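Local coordinates for pheromome Binding Protein (Epiphyas postvittana, PDB 6VQ5), which probably binds and carries hydrophobic pheromone or odorant molecules, at residues Y36-N45 and L112-I122. Numbering follows the deposited sequence.
Sequences YWKEDYSLLN and LEIAKCFRTNI
One face of the Tyr41 ring lies over the aliphatic chain of Lys116, with CG of the lysine 3.7 Å from the ring centroid; the carbonyl O of Glu39 sits above the opposite face, and Thr120 OG1 comes up at the edge. Arg119 covers a face of Trp37, crossing it at about a right angle: its CD stands 3.6 Å from the centroid of the six-membered ring, and Arg119 CZ lies over the five-membered ring in a cation-pi contact, the guanidinium plane turned 42° from the indole. The Tyr36 ring takes Arg119 CG toward the rim of one face and Ala115 O at its edge. Arginine suits this place because its methylenes pack on aromatics while its nitrogens bond. With CG anti to the backbone N (chi1 170°) and a bend at chi2, NE and NH2 of Arg119 both reach Trp37 O, each at 2.7 Å. That carbonyl belongs to the last turn of helix 28-37, which a Schellman motif ends with Glu39, at positive phi, in the C' position; helix 107-121 thus binds the end of another helix in this all-helical, disulfide-linked PBP/GOBP fold. Cys117, on the same helix, is joined to Cys97. Tyr36 OH donates to Ala115 O at 2.6 Å, from above the carbonyl plane, and Arg119 N reaches that oxygen from the opposite face. Tyr41 OH and Thr120 OG1 share a hydrogen bond of 2.7 Å, suited to two hydroxyls that can each give or accept. Further along, branched Leu112 fills the contact with apolar bulk, places its CD1 4.1 Å from Leu44 CB, and also touches Val48 of helix 46-58.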
ATOM      1  N   TYR A  36       8.364   6.880  -0.265  1.00 59.82           N
ATOM      2  CA  TYR A  36       7.901   5.494  -0.509  1.00 60.00           C
ATOM      3  C   TYR A  36       7.845   5.215  -2.016  1.00 59.50           C
ATOM      4  O   TYR A  36       8.354   4.183  -2.472  1.00 58.47           O
ATOM      5  CB  TYR A  36       6.503   5.292   0.070  1.00 60.20           C
ATOM      6  CG  TYR A  36       5.834   4.034  -0.417  1.00 61.68           C
ATOM      7  CD1 TYR A  36       6.340   2.792  -0.082  1.00 60.55           C
ATOM      8  CD2 TYR A  36       4.703   4.079  -1.215  1.00 62.38           C
ATOM      9  CE1 TYR A  36       5.719   1.629  -0.500  1.00 61.98           C
ATOM     10  CE2 TYR A  36       4.071   2.919  -1.640  1.00 62.64           C
ATOM     11  CZ  TYR A  36       4.586   1.689  -1.291  1.00 62.81           C
ATOM     12  OH  TYR A  36       3.993   0.535  -1.715  1.00 64.24           O
ATOM     13  N   TRP A  37       7.189   6.082  -2.782  1.00 59.80           N
ATOM     14  CA  TRP A  37       6.919   5.768  -4.201  1.00 61.22           C
ATOM     15  C   TRP A  37       8.231   5.864  -4.988  1.00 63.27           C
ATOM     16  O   TRP A  37       8.398   5.115  -5.991  1.00 62.60           O
ATOM     17  CB  TRP A  37       5.805   6.622  -4.806  1.00 62.11           C
ATOM     18  CG  TRP A  37       5.295   5.908  -6.009  1.00 65.44           C
ATOM     19  CD1 TRP A  37       5.565   6.191  -7.313  1.00 68.67           C
ATOM     20  CD2 TRP A  37       4.598   4.651  -6.011  1.00 67.26           C
ATOM     21  NE1 TRP A  37       5.035   5.225  -8.125  1.00 71.38           N
ATOM     22  CE2 TRP A  37       4.430   4.268  -7.355  1.00 69.77           C
ATOM     23  CE3 TRP A  37       4.067   3.823  -5.013  1.00 67.63           C
ATOM     24  CZ2 TRP A  37       3.751   3.105  -7.721  1.00 72.27           C
ATOM     25  CZ3 TRP A  37       3.386   2.675  -5.373  1.00 68.76           C
ATOM     26  CH2 TRP A  37       3.232   2.323  -6.713  1.00 70.94           C
ATOM     27  N   LYS A  38       9.148   6.738  -4.559  1.00 62.16           N
ATOM     28  CA  LYS A  38      10.438   6.868  -5.268  1.00 63.99           C
ATOM     29  C   LYS A  38      11.453   5.884  -4.677  1.00 63.75           C
ATOM     30  O   LYS A  38      12.603   5.924  -5.081  1.00 65.67           O
ATOM     31  CB  LYS A  38      10.834   8.343  -5.369  1.00 64.58           C
ATOM     32  CG  LYS A  38      11.676   8.899  -4.255  1.00 63.92           C
ATOM     33  CD  LYS A  38      12.106  10.315  -4.546  1.00 64.97           C
ATOM     34  CE  LYS A  38      12.681  10.940  -3.299  1.00 64.49           C
ATOM     35  NZ  LYS A  38      13.184  12.289  -3.583  1.00 67.48           N
ATOM     36  N   GLU A  39      11.024   5.021  -3.767  1.00 64.92           N
ATOM     37  CA  GLU A  39      11.787   3.861  -3.245  1.00 66.09           C
ATOM     38  C   GLU A  39      12.867   4.312  -2.253  1.00 67.12           C
ATOM     39  O   GLU A  39      13.842   3.548  -2.093  1.00 70.05           O
ATOM     40  CB  GLU A  39      12.357   3.060  -4.416  1.00 68.67           C
ATOM     41  CG  GLU A  39      12.069   1.567  -4.309  1.00 70.14           C
ATOM     42  CD  GLU A  39      12.567   0.721  -5.464  1.00 72.62           C
ATOM     43  OE1 GLU A  39      13.223   1.287  -6.361  1.00 74.49           O
ATOM     44  OE2 GLU A  39      12.320  -0.500  -5.459  1.00 75.05           O
ATOM     45  N   ASP A  40      12.722   5.483  -1.616  1.00 67.69           N
ATOM     46  CA  ASP A  40      13.499   5.865  -0.402  1.00 69.22           C
ATOM     47  C   ASP A  40      12.642   5.512   0.815  1.00 66.58           C
ATOM     48  O   ASP A  40      11.691   6.256   1.119  1.00 66.36           O
ATOM     49  CB  ASP A  40      13.940   7.336  -0.324  1.00 72.58           C
ATOM     50  CG  ASP A  40      14.609   7.694   1.021  1.00 81.15           C
ATOM     51  OD1 ASP A  40      15.295   6.795   1.623  1.00 83.35           O
ATOM     52  OD2 ASP A  40      14.434   8.870   1.512  1.00 85.99           O
ATOM     53  N   TYR A  41      13.002   4.441   1.509  1.00 64.79           N
ATOM     54  CA  TYR A  41      12.258   3.896   2.668  1.00 62.63           C
ATOM     55  C   TYR A  41      12.933   4.263   3.995  1.00 64.80           C
ATOM     56  O   TYR A  41      12.363   3.921   5.050  1.00 69.54           O
ATOM     57  CB  TYR A  41      12.200   2.374   2.585  1.00 61.68           C
ATOM     58  CG  TYR A  41      11.583   1.803   1.337  1.00 60.45           C
ATOM     59  CD1 TYR A  41      10.641   2.498   0.594  1.00 60.54           C
ATOM     60  CD2 TYR A  41      11.916   0.527   0.928  1.00 60.64           C
ATOM     61  CE1 TYR A  41      10.068   1.949  -0.542  1.00 61.09           C
ATOM     62  CE2 TYR A  41      11.342  -0.046  -0.190  1.00 61.60           C
ATOM     63  CZ  TYR A  41      10.419   0.668  -0.929  1.00 62.40           C
ATOM     64  OH  TYR A  41       9.847   0.092  -2.021  1.00 64.21           O
ATOM     65  N   SER A  42      14.105   4.899   3.964  1.00 65.48           N
ATOM     66  CA  SER A  42      14.985   5.056   5.150  1.00 67.31           C
ATOM     67  C   SER A  42      14.232   5.769   6.269  1.00 65.31           C
ATOM     68  O   SER A  42      14.462   5.426   7.414  1.00 66.78           O
ATOM     69  CB  SER A  42      16.280   5.769   4.816  1.00 70.47           C
ATOM     70  OG  SER A  42      16.033   7.038   4.224  1.00 71.56           O
ATOM     71  N   LEU A  43      13.353   6.716   5.954  1.00 63.45           N
ATOM     72  CA  LEU A  43      12.738   7.587   6.994  1.00 63.34           C
ATOM     73  C   LEU A  43      11.252   7.279   7.210  1.00 62.75           C
ATOM     74  O   LEU A  43      10.637   8.064   7.922  1.00 63.38           O
ATOM     75  CB  LEU A  43      12.936   9.040   6.565  1.00 61.06           C
ATOM     76  CG  LEU A  43      14.374   9.532   6.659  1.00 60.08           C
ATOM     77  CD1 LEU A  43      14.435  11.021   6.338  1.00 58.68           C
ATOM     78  CD2 LEU A  43      14.961   9.227   8.038  1.00 60.52           C
ATOM     79  N   LEU A  44      10.714   6.198   6.631  1.00 61.20           N
ATOM     80  CA  LEU A  44       9.306   5.781   6.841  1.00 62.21           C
ATOM     81  C   LEU A  44       9.171   5.181   8.252  1.00 64.60           C
ATOM     82  O   LEU A  44       9.914   4.260   8.575  1.00 65.69           O
ATOM     83  CB  LEU A  44       8.897   4.786   5.754  1.00 60.23           C
ATOM     84  CG  LEU A  44       9.037   5.273   4.316  1.00 58.97           C
ATOM     85  CD1 LEU A  44       8.677   4.160   3.346  1.00 59.56           C
ATOM     86  CD2 LEU A  44       8.186   6.499   4.039  1.00 56.88           C
ATOM     87  N   ASN A  45       8.247   5.694   9.066  1.00 66.88           N
ATOM     88  CA  ASN A  45       8.039   5.243  10.468  1.00 69.86           C
ATOM     89  C   ASN A  45       6.714   4.477  10.538  1.00 70.11           C
ATOM     90  O   ASN A  45       6.029   4.371   9.515  1.00 69.20           O
ATOM     91  CB  ASN A  45       8.107   6.403  11.467  1.00 71.92           C
ATOM     92  CG  ASN A  45       7.053   7.471  11.231  1.00 73.58           C
ATOM     93  OD1 ASN A  45       6.084   7.280  10.482  1.00 73.78           O
ATOM     94  ND2 ASN A  45       7.256   8.622  11.852  1.00 73.14           N
ATOM     95  N   LEU A 112       3.386  -1.474   6.431  1.00 67.11           N
ATOM     96  CA  LEU A 112       4.559  -0.733   5.902  1.00 65.70           C
ATOM     97  C   LEU A 112       5.463  -1.723   5.154  1.00 67.21           C
ATOM     98  O   LEU A 112       5.831  -1.435   4.003  1.00 66.97           O
ATOM     99  CB  LEU A 112       5.303  -0.039   7.044  1.00 65.25           C
ATOM    100  CG  LEU A 112       6.491   0.811   6.619  1.00 62.70           C
ATOM    101  CD1 LEU A 112       6.058   1.819   5.577  1.00 62.04           C
ATOM    102  CD2 LEU A 112       7.123   1.497   7.808  1.00 62.56           C
ATOM    103  N   GLU A 113       5.761  -2.867   5.774  1.00 69.18           N
ATOM    104  CA  GLU A 113       6.646  -3.907   5.201  1.00 69.88           C
ATOM    105  C   GLU A 113       6.020  -4.474   3.918  1.00 69.91           C
ATOM    106  O   GLU A 113       6.722  -4.542   2.891  1.00 70.29           O
ATOM    107  CB  GLU A 113       6.941  -4.977   6.260  1.00 74.63           C
ATOM    108  CG  GLU A 113       7.878  -4.494   7.361  1.00 75.89           C
ATOM    109  CD  GLU A 113       9.095  -3.732   6.844  1.00 76.06           C
ATOM    110  OE1 GLU A 113       9.847  -4.334   6.003  1.00 78.61           O
ATOM    111  OE2 GLU A 113       9.292  -2.541   7.253  1.00 71.48           O
ATOM    112  N   ILE A 114       4.749  -4.856   3.940  1.00 71.12           N
ATOM    113  CA  ILE A 114       4.078  -5.370   2.707  1.00 72.71           C
ATOM    114  C   ILE A 114       4.163  -4.289   1.626  1.00 69.22           C
ATOM    115  O   ILE A 114       4.478  -4.645   0.482  1.00 69.39           O
ATOM    116  CB  ILE A 114       2.630  -5.836   2.981  1.00 75.42           C
ATOM    117  CG1 ILE A 114       2.607  -7.071   3.885  1.00 78.22           C
ATOM    118  CG2 ILE A 114       1.875  -6.085   1.682  1.00 76.69           C
ATOM    119  CD1 ILE A 114       1.275  -7.329   4.547  1.00 81.29           C
ATOM    120  N   ALA A 115       3.913  -3.027   1.976  1.00 67.53           N
ATOM    121  CA  ALA A 115       3.879  -1.900   1.012  1.00 67.87           C
ATOM    122  C   ALA A 115       5.257  -1.732   0.357  1.00 66.73           C
ATOM    123  O   ALA A 115       5.300  -1.488  -0.874  1.00 67.79           O
ATOM    124  CB  ALA A 115       3.433  -0.629   1.695  1.00 68.02           C
ATOM    125  N   LYS A 116       6.333  -1.882   1.136  1.00 64.45           N
ATOM    126  CA  LYS A 116       7.737  -1.756   0.653  1.00 65.01           C
ATOM    127  C   LYS A 116       8.104  -2.961  -0.226  1.00 66.84           C
ATOM    128  O   LYS A 116       8.688  -2.766  -1.302  1.00 68.54           O
ATOM    129  CB  LYS A 116       8.693  -1.667   1.838  1.00 64.12           C
ATOM    130  CG  LYS A 116       8.631  -0.356   2.599  1.00 62.91           C
ATOM    131  CD  LYS A 116       9.864  -0.128   3.435  1.00 62.77           C
ATOM    132  CE  LYS A 116       9.870  -0.913   4.727  1.00 63.48           C
ATOM    133  NZ  LYS A 116      11.169  -0.753   5.403  1.00 63.77           N
ATOM    134  N   CYS A 117       7.799  -4.164   0.242  1.00 66.75           N
ATOM    135  CA  CYS A 117       7.954  -5.420  -0.522  1.00 67.64           C
ATOM    136  C   CYS A 117       7.239  -5.272  -1.869  1.00 68.51           C
ATOM    137  O   CYS A 117       7.857  -5.542  -2.911  1.00 69.95           O
ATOM    138  CB  CYS A 117       7.398  -6.585   0.283  1.00 69.06           C
ATOM    139  SG  CYS A 117       7.393  -8.138  -0.640  1.00 71.55           S
ATOM    140  N   PHE A 118       5.984  -4.832  -1.842  1.00 69.40           N
ATOM    141  CA  PHE A 118       5.145  -4.614  -3.047  1.00 71.14           C
ATOM    142  C   PHE A 118       5.842  -3.631  -3.999  1.00 70.52           C
ATOM    143  O   PHE A 118       6.144  -3.992  -5.141  1.00 70.54           O
ATOM    144  CB  PHE A 118       3.757  -4.102  -2.656  1.00 70.42           C
ATOM    145  CG  PHE A 118       2.903  -3.748  -3.837  1.00 70.97           C
ATOM    146  CD1 PHE A 118       2.357  -4.745  -4.627  1.00 74.43           C
ATOM    147  CD2 PHE A 118       2.671  -2.420  -4.174  1.00 70.87           C
ATOM    148  CE1 PHE A 118       1.569  -4.418  -5.724  1.00 77.95           C
ATOM    149  CE2 PHE A 118       1.903  -2.090  -5.282  1.00 73.68           C
ATOM    150  CZ  PHE A 118       1.340  -3.090  -6.047  1.00 77.21           C
ATOM    151  N   ARG A 119       6.078  -2.401  -3.537  1.00 69.37           N
ATOM    152  CA  ARG A 119       6.627  -1.308  -4.379  1.00 67.84           C
ATOM    153  C   ARG A 119       7.946  -1.772  -5.005  1.00 68.29           C
ATOM    154  O   ARG A 119       8.146  -1.513  -6.198  1.00 71.22           O
ATOM    155  CB  ARG A 119       6.810  -0.041  -3.546  1.00 65.25           C
ATOM    156  CG  ARG A 119       7.578   1.064  -4.249  1.00 64.90           C
ATOM    157  CD  ARG A 119       6.851   1.517  -5.488  1.00 67.26           C
ATOM    158  NE  ARG A 119       7.628   2.498  -6.230  1.00 69.67           N
ATOM    159  CZ  ARG A 119       8.430   2.230  -7.262  1.00 70.13           C
ATOM    160  NH1 ARG A 119       8.606   0.993  -7.694  1.00 71.48           N
ATOM    161  NH2 ARG A 119       9.083   3.218  -7.841  1.00 70.22           N
ATOM    162  N   THR A 120       8.803  -2.439  -4.241  1.00 67.03           N
ATOM    163  CA  THR A 120      10.145  -2.856  -4.712  1.00 71.29           C
ATOM    164  C   THR A 120      10.010  -3.975  -5.761  1.00 75.36           C
ATOM    165  O   THR A 120      10.774  -3.919  -6.739  1.00 79.08           O
ATOM    166  CB  THR A 120      11.081  -3.169  -3.532  1.00 70.87           C
ATOM    167  OG1 THR A 120      11.438  -1.935  -2.905  1.00 67.18           O
ATOM    168  CG2 THR A 120      12.351  -3.879  -3.938  1.00 71.23           C
ATOM    169  N   ASN A 121       9.074  -4.921  -5.613  1.00 76.35           N
ATOM    170  CA  ASN A 121       8.981  -6.122  -6.495  1.00 80.34           C
ATOM    171  C   ASN A 121       8.106  -5.871  -7.738  1.00 82.91           C
ATOM    172  O   ASN A 121       8.042  -6.775  -8.599  1.00 86.66           O
ATOM    173  CB  ASN A 121       8.486  -7.351  -5.734  1.00 81.84           C
ATOM    174  CG  ASN A 121       9.547  -7.984  -4.852  1.00 84.06           C
ATOM    175  OD1 ASN A 121      10.724  -7.620  -4.877  1.00 85.96           O
ATOM    176  ND2 ASN A 121       9.148  -8.971  -4.069  1.00 86.79           N
ATOM    177  N   ILE A 122       7.457  -4.713  -7.867  1.00 81.96           N
ATOM    178  CA  ILE A 122       6.625  -4.397  -9.066  1.00 86.16           C
ATOM    179  C   ILE A 122       7.477  -3.634 -10.083  1.00 91.14           C
ATOM    180  O   ILE A 122       6.893  -3.063 -11.022  1.00 94.13           O
ATOM    181  CB  ILE A 122       5.324  -3.642  -8.709  1.00 84.21           C
ATOM    182  CG1 ILE A 122       5.580  -2.256  -8.116  1.00 82.11           C
ATOM    183  CG2 ILE A 122       4.445  -4.491  -7.812  1.00 82.73           C
ATOM    184  CD1 ILE A 122       4.409  -1.306  -8.276  1.00 81.88           C
TER